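Local structure of conjugal transfer protein TRWB (Escherichia coli, 1E9R) at residues R256-I270 against A289-L301. The protein probably acts as the ring-shaped, P-loop NTPase-like coupling protein of bacterial conjugation, using nucleotide hydrolysis to help move DNA into the transfer channel. Numbering follows the deposited sequence.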
ATOM      1  N   ARG B 256      -2.088   5.400  30.576  1.00 31.64           N
ATOM      2  CA  ARG B 256      -2.293   6.015  29.264  1.00 32.51           C
ATOM      3  C   ARG B 256      -3.758   6.381  28.958  1.00 31.77           C
ATOM      4  O   ARG B 256      -4.062   7.522  28.599  1.00 34.19           O
ATOM      5  CB  ARG B 256      -1.733   5.093  28.179  1.00 32.45           C
ATOM      6  CG  ARG B 256      -1.558   5.738  26.836  1.00 32.55           C
ATOM      7  CD  ARG B 256      -0.867   4.780  25.896  1.00 35.71           C
ATOM      8  NE  ARG B 256      -0.531   5.407  24.618  1.00 41.52           N
ATOM      9  CZ  ARG B 256      -1.061   5.070  23.440  1.00 43.25           C
ATOM     10  NH1 ARG B 256      -1.969   4.098  23.369  1.00 41.73           N
ATOM     11  NH2 ARG B 256      -0.681   5.705  22.329  1.00 43.64           N
ATOM     12  N   PRO B 257      -4.692   5.424  29.089  1.00 31.87           N
ATOM     13  CA  PRO B 257      -6.079   5.809  28.794  1.00 31.58           C
ATOM     14  C   PRO B 257      -6.718   6.853  29.729  1.00 31.15           C
ATOM     15  O   PRO B 257      -7.508   7.686  29.282  1.00 30.35           O
ATOM     16  CB  PRO B 257      -6.824   4.465  28.794  1.00 30.65           C
ATOM     17  CG  PRO B 257      -5.974   3.581  29.607  1.00 31.48           C
ATOM     18  CD  PRO B 257      -4.576   3.965  29.217  1.00 31.59           C
ATOM     19  N   LEU B 258      -6.375   6.813  31.019  1.00 32.28           N
ATOM     20  CA  LEU B 258      -6.916   7.768  31.994  1.00 30.83           C
ATOM     21  C   LEU B 258      -6.397   9.171  31.712  1.00 30.51           C
ATOM     22  O   LEU B 258      -7.175  10.119  31.642  1.00 29.38           O
ATOM     23  CB  LEU B 258      -6.523   7.392  33.428  1.00 30.74           C
ATOM     24  CG  LEU B 258      -7.585   7.692  34.504  1.00 31.89           C
ATOM     25  CD1 LEU B 258      -6.920   7.819  35.864  1.00 29.97           C
ATOM     26  CD2 LEU B 258      -8.342   8.964  34.170  1.00 27.84           C
ATOM     27  N   ILE B 259      -5.077   9.291  31.561  1.00 29.64           N
ATOM     28  CA  ILE B 259      -4.437  10.570  31.279  1.00 30.96           C
ATOM     29  C   ILE B 259      -4.988  11.098  29.950  1.00 31.30           C
ATOM     30  O   ILE B 259      -5.351  12.276  29.842  1.00 30.81           O
ATOM     31  CB  ILE B 259      -2.897  10.414  31.213  1.00 31.53           C
ATOM     32  CG1 ILE B 259      -2.360   9.967  32.577  1.00 29.14           C
ATOM     33  CG2 ILE B 259      -2.246  11.730  30.857  1.00 29.93           C
ATOM     34  CD1 ILE B 259      -0.966   9.326  32.516  1.00 33.70           C
ATOM     35  N   SER B 260      -5.070  10.226  28.947  1.00 30.33           N
ATOM     36  CA  SER B 260      -5.628  10.620  27.654  1.00 27.73           C
ATOM     37  C   SER B 260      -7.054  11.127  27.874  1.00 27.64           C
ATOM     38  O   SER B 260      -7.477  12.098  27.261  1.00 27.36           O
ATOM     39  CB  SER B 260      -5.658   9.435  26.679  1.00 25.82           C
ATOM     40  OG  SER B 260      -4.351   8.987  26.385  1.00 25.24           O
ATOM     41  N   ALA B 261      -7.800  10.469  28.747  1.00 24.65           N
ATOM     42  CA  ALA B 261      -9.158  10.903  29.016  1.00 26.46           C
ATOM     43  C   ALA B 261      -9.166  12.324  29.567  1.00 26.39           C
ATOM     44  O   ALA B 261      -9.950  13.170  29.131  1.00 26.55           O
ATOM     45  CB  ALA B 261      -9.820   9.962  30.014  1.00 24.74           C
ATOM     46  N   TRP B 262      -8.297  12.592  30.535  1.00 26.62           N
ATOM     47  CA  TRP B 262      -8.260  13.915  31.129  1.00 28.43           C
ATOM     48  C   TRP B 262      -7.905  14.978  30.108  1.00 29.16           C
ATOM     49  O   TRP B 262      -8.604  15.992  29.984  1.00 28.48           O
ATOM     50  CB  TRP B 262      -7.278  13.960  32.310  1.00 28.69           C
ATOM     51  CG  TRP B 262      -7.800  13.259  33.547  1.00 30.69           C
ATOM     52  CD1 TRP B 262      -9.105  13.166  33.950  1.00 30.74           C
ATOM     53  CD2 TRP B 262      -7.026  12.565  34.532  1.00 29.49           C
ATOM     54  NE1 TRP B 262      -9.189  12.454  35.119  1.00 29.91           N
ATOM     55  CE2 TRP B 262      -7.929  12.072  35.499  1.00 28.73           C
ATOM     56  CE3 TRP B 262      -5.659  12.309  34.691  1.00 29.99           C
ATOM     57  CZ2 TRP B 262      -7.506  11.332  36.616  1.00 30.36           C
ATOM     58  CZ3 TRP B 262      -5.236  11.571  35.804  1.00 29.79           C
ATOM     59  CH2 TRP B 262      -6.161  11.092  36.749  1.00 28.98           C
ATOM     60  N   VAL B 263      -6.825  14.748  29.369  1.00 29.90           N
ATOM     61  CA  VAL B 263      -6.418  15.707  28.354  1.00 30.11           C
ATOM     62  C   VAL B 263      -7.578  16.017  27.397  1.00 30.82           C
ATOM     63  O   VAL B 263      -7.821  17.174  27.054  1.00 31.12           O
ATOM     64  CB  VAL B 263      -5.223  15.183  27.546  1.00 30.20           C
ATOM     65  CG1 VAL B 263      -4.930  16.118  26.385  1.00 28.50           C
ATOM     66  CG2 VAL B 263      -4.011  15.053  28.450  1.00 29.10           C
ATOM     67  N   ASP B 264      -8.300  14.981  26.981  1.00 29.18           N
ATOM     68  CA  ASP B 264      -9.418  15.163  26.067  1.00 29.12           C
ATOM     69  C   ASP B 264     -10.568  15.897  26.743  1.00 29.01           C
ATOM     70  O   ASP B 264     -11.259  16.690  26.105  1.00 26.81           O
ATOM     71  CB  ASP B 264      -9.905  13.813  25.531  1.00 30.12           C
ATOM     72  CG  ASP B 264     -10.774  13.967  24.308  1.00 30.98           C
ATOM     73  OD1 ASP B 264     -10.196  14.202  23.227  1.00 32.07           O
ATOM     74  OD2 ASP B 264     -12.014  13.878  24.420  1.00 31.15           O
ATOM     75  N   VAL B 265     -10.782  15.634  28.030  1.00 29.62           N
ATOM     76  CA  VAL B 265     -11.844  16.322  28.747  1.00 28.55           C
ATOM     77  C   VAL B 265     -11.553  17.810  28.679  1.00 29.58           C
ATOM     78  O   VAL B 265     -12.455  18.610  28.449  1.00 32.05           O
ATOM     79  CB  VAL B 265     -11.912  15.907  30.226  1.00 30.17           C
ATOM     80  CG1 VAL B 265     -12.885  16.822  30.976  1.00 26.53           C
ATOM     81  CG2 VAL B 265     -12.361  14.461  30.336  1.00 28.33           C
ATOM     82  N   VAL B 266     -10.289  18.183  28.875  1.00 30.00           N
ATOM     83  CA  VAL B 266      -9.912  19.591  28.817  1.00 31.30           C
ATOM     84  C   VAL B 266     -10.178  20.161  27.428  1.00 31.50           C
ATOM     85  O   VAL B 266     -10.763  21.231  27.298  1.00 31.77           O
ATOM     86  CB  VAL B 266      -8.416  19.809  29.163  1.00 31.89           C
ATOM     87  CG1 VAL B 266      -8.017  21.257  28.876  1.00 30.70           C
ATOM     88  CG2 VAL B 266      -8.173  19.494  30.623  1.00 29.43           C
ATOM     89  N   CYS B 267      -9.764  19.438  26.394  1.00 32.08           N
ATOM     90  CA  CYS B 267      -9.962  19.891  25.031  1.00 31.49           C
ATOM     91  C   CYS B 267     -11.419  20.107  24.615  1.00 32.23           C
ATOM     92  O   CYS B 267     -11.714  21.057  23.899  1.00 31.46           O
ATOM     93  CB  CYS B 267      -9.284  18.924  24.073  1.00 28.83           C
ATOM     94  SG  CYS B 267      -7.471  18.882  24.248  1.00 31.80           S
ATOM     95  N   THR B 268     -12.334  19.247  25.058  1.00 32.59           N
ATOM     96  CA  THR B 268     -13.743  19.404  24.682  1.00 33.98           C
ATOM     97  C   THR B 268     -14.419  20.471  25.502  1.00 33.73           C
ATOM     98  O   THR B 268     -15.244  21.233  25.002  1.00 31.92           O
ATOM     99  CB  THR B 268     -14.594  18.153  24.931  1.00 34.72           C
ATOM    100  OG1 THR B 268     -13.800  16.983  24.775  1.00 41.85           O
ATOM    101  CG2 THR B 268     -15.742  18.108  23.948  1.00 34.33           C
ATOM    102  N   SER B 269     -14.083  20.490  26.782  1.00 33.43           N
ATOM    103  CA  SER B 269     -14.690  21.418  27.719  1.00 35.03           C
ATOM    104  C   SER B 269     -14.468  22.900  27.455  1.00 34.33           C
ATOM    105  O   SER B 269     -15.394  23.689  27.632  1.00 34.88           O
ATOM    106  CB  SER B 269     -14.260  21.058  29.142  1.00 35.13           C
ATOM    107  OG  SER B 269     -14.798  19.796  29.503  1.00 35.06           O
ATOM    108  N   ILE B 270     -13.267  23.290  27.031  1.00 35.98           N
ATOM    109  CA  ILE B 270     -13.011  24.704  26.772  1.00 38.48           C
ATOM    110  C   ILE B 270     -13.940  25.256  25.693  1.00 39.37           C
ATOM    111  O   ILE B 270     -14.228  26.448  25.667  1.00 42.01           O
ATOM    112  CB  ILE B 270     -11.579  24.953  26.317  1.00 38.58           C
ATOM    113  CG1 ILE B 270     -11.353  24.251  24.985  1.00 39.79           C
ATOM    114  CG2 ILE B 270     -10.594  24.478  27.383  1.00 39.14           C
ATOM    115  CD1 ILE B 270     -10.160  24.759  24.241  1.00 43.01           C
ATOM    116  N   ALA B 289       2.658  11.987  21.187  1.00 29.65           N
ATOM    117  CA  ALA B 289       2.481  10.609  20.727  1.00 31.99           C
ATOM    118  C   ALA B 289       2.413   9.528  21.823  1.00 30.42           C
ATOM    119  O   ALA B 289       2.283   8.347  21.514  1.00 31.12           O
ATOM    120  CB  ALA B 289       3.575  10.261  19.717  1.00 29.45           C
ATOM    121  N   SER B 290       2.498   9.927  23.091  1.00 31.74           N
ATOM    122  CA  SER B 290       2.419   8.985  24.211  1.00 31.66           C
ATOM    123  C   SER B 290       0.990   8.828  24.677  1.00 30.56           C
ATOM    124  O   SER B 290       0.660   7.869  25.378  1.00 29.49           O
ATOM    125  CB  SER B 290       3.261   9.450  25.393  1.00 33.58           C
ATOM    126  OG  SER B 290       4.620   9.148  25.163  1.00 36.82           O
ATOM    127  N   LEU B 291       0.153   9.788  24.304  1.00 27.55           N
ATOM    128  CA  LEU B 291      -1.251   9.746  24.659  1.00 27.66           C
ATOM    129  C   LEU B 291      -1.954   8.919  23.590  1.00 26.98           C
ATOM    130  O   LEU B 291      -1.340   8.561  22.590  1.00 23.76           O
ATOM    131  CB  LEU B 291      -1.833  11.163  24.684  1.00 27.67           C
ATOM    132  CG  LEU B 291      -1.268  12.166  25.700  1.00 26.20           C
ATOM    133  CD1 LEU B 291      -1.974  13.490  25.539  1.00 24.50           C
ATOM    134  CD2 LEU B 291      -1.456  11.655  27.109  1.00 24.50           C
ATOM    135  N   GLU B 292      -3.224   8.590  23.800  1.00 29.56           N
ATOM    136  CA  GLU B 292      -3.955   7.831  22.790  1.00 29.78           C
ATOM    137  C   GLU B 292      -4.378   8.794  21.680  1.00 29.76           C
ATOM    138  O   GLU B 292      -4.092  10.001  21.742  1.00 29.26           O
ATOM    139  CB  GLU B 292      -5.202   7.158  23.391  1.00 31.57           C
ATOM    140  CG  GLU B 292      -4.905   6.111  24.458  1.00 35.24           C
ATOM    141  CD  GLU B 292      -5.738   4.836  24.307  1.00 37.92           C
ATOM    142  OE1 GLU B 292      -6.374   4.646  23.246  1.00 39.60           O
ATOM    143  OE2 GLU B 292      -5.745   4.012  25.250  1.00 40.16           O
ATOM    144  N   LYS B 293      -5.047   8.266  20.657  1.00 28.83           N
ATOM    145  CA  LYS B 293      -5.517   9.106  19.570  1.00 26.55           C
ATOM    146  C   LYS B 293      -6.703   9.906  20.114  1.00 25.90           C
ATOM    147  O   LYS B 293      -7.831   9.411  20.148  1.00 27.95           O
ATOM    148  CB  LYS B 293      -5.944   8.229  18.400  1.00 25.92           C
ATOM    149  CG  LYS B 293      -6.478   8.988  17.213  1.00 28.29           C
ATOM    150  CD  LYS B 293      -6.701   8.062  16.042  1.00 27.41           C
ATOM    151  CE  LYS B 293      -7.240   8.819  14.842  1.00 28.01           C
ATOM    152  NZ  LYS B 293      -7.238   7.943  13.636  1.00 29.92           N
ATOM    153  N   LEU B 294      -6.439  11.135  20.554  1.00 25.12           N
ATOM    154  CA  LEU B 294      -7.478  11.992  21.126  1.00 26.18           C
ATOM    155  C   LEU B 294      -8.556  12.413  20.136  1.00 27.40           C
ATOM    156  O   LEU B 294      -8.272  12.761  18.995  1.00 29.65           O
ATOM    157  CB  LEU B 294      -6.837  13.227  21.763  1.00 27.04           C
ATOM    158  CG  LEU B 294      -5.728  12.898  22.762  1.00 28.62           C
ATOM    159  CD1 LEU B 294      -5.198  14.180  23.368  1.00 31.53           C
ATOM    160  CD2 LEU B 294      -6.258  11.988  23.851  1.00 26.15           C
ATOM    161  N   ALA B 295      -9.800  12.389  20.594  1.00 27.49           N
ATOM    162  CA  ALA B 295     -10.931  12.740  19.757  1.00 25.97           C
ATOM    163  C   ALA B 295     -11.176  14.237  19.616  1.00 26.50           C
ATOM    164  O   ALA B 295     -11.705  14.686  18.594  1.00 26.49           O
ATOM    165  CB  ALA B 295     -12.186  12.068  20.300  1.00 24.58           C
ATOM    166  N   SER B 296     -10.780  15.018  20.620  1.00 28.46           N
ATOM    167  CA  SER B 296     -11.038  16.457  20.604  1.00 29.44           C
ATOM    168  C   SER B 296      -9.842  17.370  20.484  1.00 29.01           C
ATOM    169  O   SER B 296     -10.012  18.576  20.364  1.00 30.20           O
ATOM    170  CB  SER B 296     -11.804  16.850  21.867  1.00 30.88           C
ATOM    171  OG  SER B 296     -12.827  15.909  22.130  1.00 38.45           O
ATOM    172  N   LEU B 297      -8.639  16.819  20.535  1.00 28.23           N
ATOM    173  CA  LEU B 297      -7.445  17.654  20.430  1.00 29.81           C
ATOM    174  C   LEU B 297      -7.485  18.544  19.185  1.00 30.87           C
ATOM    175  O   LEU B 297      -7.243  19.746  19.272  1.00 31.51           O
ATOM    176  CB  LEU B 297      -6.190  16.788  20.371  1.00 29.50           C
ATOM    177  CG  LEU B 297      -4.909  17.358  20.980  1.00 30.47           C
ATOM    178  CD1 LEU B 297      -3.724  16.708  20.298  1.00 29.41           C
ATOM    179  CD2 LEU B 297      -4.852  18.871  20.831  1.00 30.97           C
ATOM    180  N   ALA B 298      -7.794  17.948  18.034  1.00 31.01           N
ATOM    181  CA  ALA B 298      -7.842  18.671  16.764  1.00 32.84           C
ATOM    182  C   ALA B 298      -8.752  19.885  16.781  1.00 32.05           C
ATOM    183  O   ALA B 298      -8.361  20.965  16.346  1.00 34.69           O
ATOM    184  CB  ALA B 298      -8.263  17.734  15.650  1.00 32.08           C
ATOM    185  N   ASP B 299      -9.973  19.717  17.266  1.00 33.06           N
ATOM    186  CA  ASP B 299     -10.895  20.839  17.315  1.00 35.17           C
ATOM    187  C   ASP B 299     -10.418  21.902  18.302  1.00 35.75           C
ATOM    188  O   ASP B 299     -10.603  23.097  18.083  1.00 34.77           O
ATOM    189  CB  ASP B 299     -12.290  20.361  17.706  1.00 38.59           C
ATOM    190  CG  ASP B 299     -12.863  19.386  16.710  1.00 43.06           C
ATOM    191  OD1 ASP B 299     -12.878  19.714  15.503  1.00 45.89           O
ATOM    192  OD2 ASP B 299     -13.302  18.295  17.140  1.00 48.33           O
ATOM    193  N   ALA B 300      -9.794  21.466  19.387  1.00 32.80           N
ATOM    194  CA  ALA B 300      -9.314  22.398  20.386  1.00 32.94           C
ATOM    195  C   ALA B 300      -8.198  23.256  19.825  1.00 29.96           C
ATOM    196  O   ALA B 300      -8.094  24.426  20.173  1.00 28.08           O
ATOM    197  CB  ALA B 300      -8.835  21.648  21.627  1.00 29.14           C
ATOM    198  N   LEU B 301      -7.364  22.682  18.961  1.00 29.77           N
ATOM    199  CA  LEU B 301      -6.245  23.419  18.365  1.00 28.98           C
ATOM    200  C   LEU B 301      -6.717  24.392  17.303  1.00 31.04           C
ATOM    201  O   LEU B 301      -6.065  25.389  17.019  1.00 29.84           O
ATOM    202  CB  LEU B 301      -5.264  22.451  17.723  1.00 27.11           C
ATOM    203  CG  LEU B 301      -4.484  21.593  18.711  1.00 29.20           C
ATOM    204  CD1 LEU B 301      -3.735  20.484  17.988  1.00 25.25           C
ATOM    205  CD2 LEU B 301      -3.528  22.490  19.470  1.00 28.27           C
TER
HETATM  206  O   HOH W   1     -12.429  20.004  21.260  1.00 33.37           O
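Ser260 and Leu291 come closest in the backbone toward the Arg256 end of this contact and Cys267 and Ala300 toward the other, where the axis of helix 256-269 passes 8.4 Å from that of helix 297-301 at 41° between directions. Both elements belong to the P-loop NTPase-type alpha/beta domain: the longer helix follows strand 243-247 of the central sheet, and the loop 289-296 follows strand 281-285, parallel to it with strand 83-89 between them. The extended chain of Arg256, its CG anti to the backbone N (chi1 -165°), brings NE to 2.8 Å from Ser290 O, above that carbonyl's plane. Glu292 lies over one guanidinium face, its CG 3.7 Å from Arg256 NH1, while its OE2 turns to a salt bridge with Lys217. With an alanine at position 256, Ser290 O would probably lose this donor and the aliphatic part of Glu292 its cover. Ser260 OG works both ways, giving its proton to Arg256 O and receiving Glu292 N at 2.8 Å in a nearly straight bond (166°). Val263 sets CG1 against Leu294 CD1 at 3.6 Å, the two side chains crossing at about a right angle, and CG2 against Leu291 CD1. Asp264 sits where the loop enters helix 297-301; its OD1 takes the amide of Ser296 through the syn lone pair at 2.8 Å, and OD2 is hydrogen-bonded to Ser133 of helix 126-134. This buried carboxylate thus links three parts of the domain. Toward the end, small residues let the helices close up, Cys267 CB resting 3.7 Å from Ala300 CB. Beside them one water donates to both Cys267 O and Ser296 O, 2.9 Å from each.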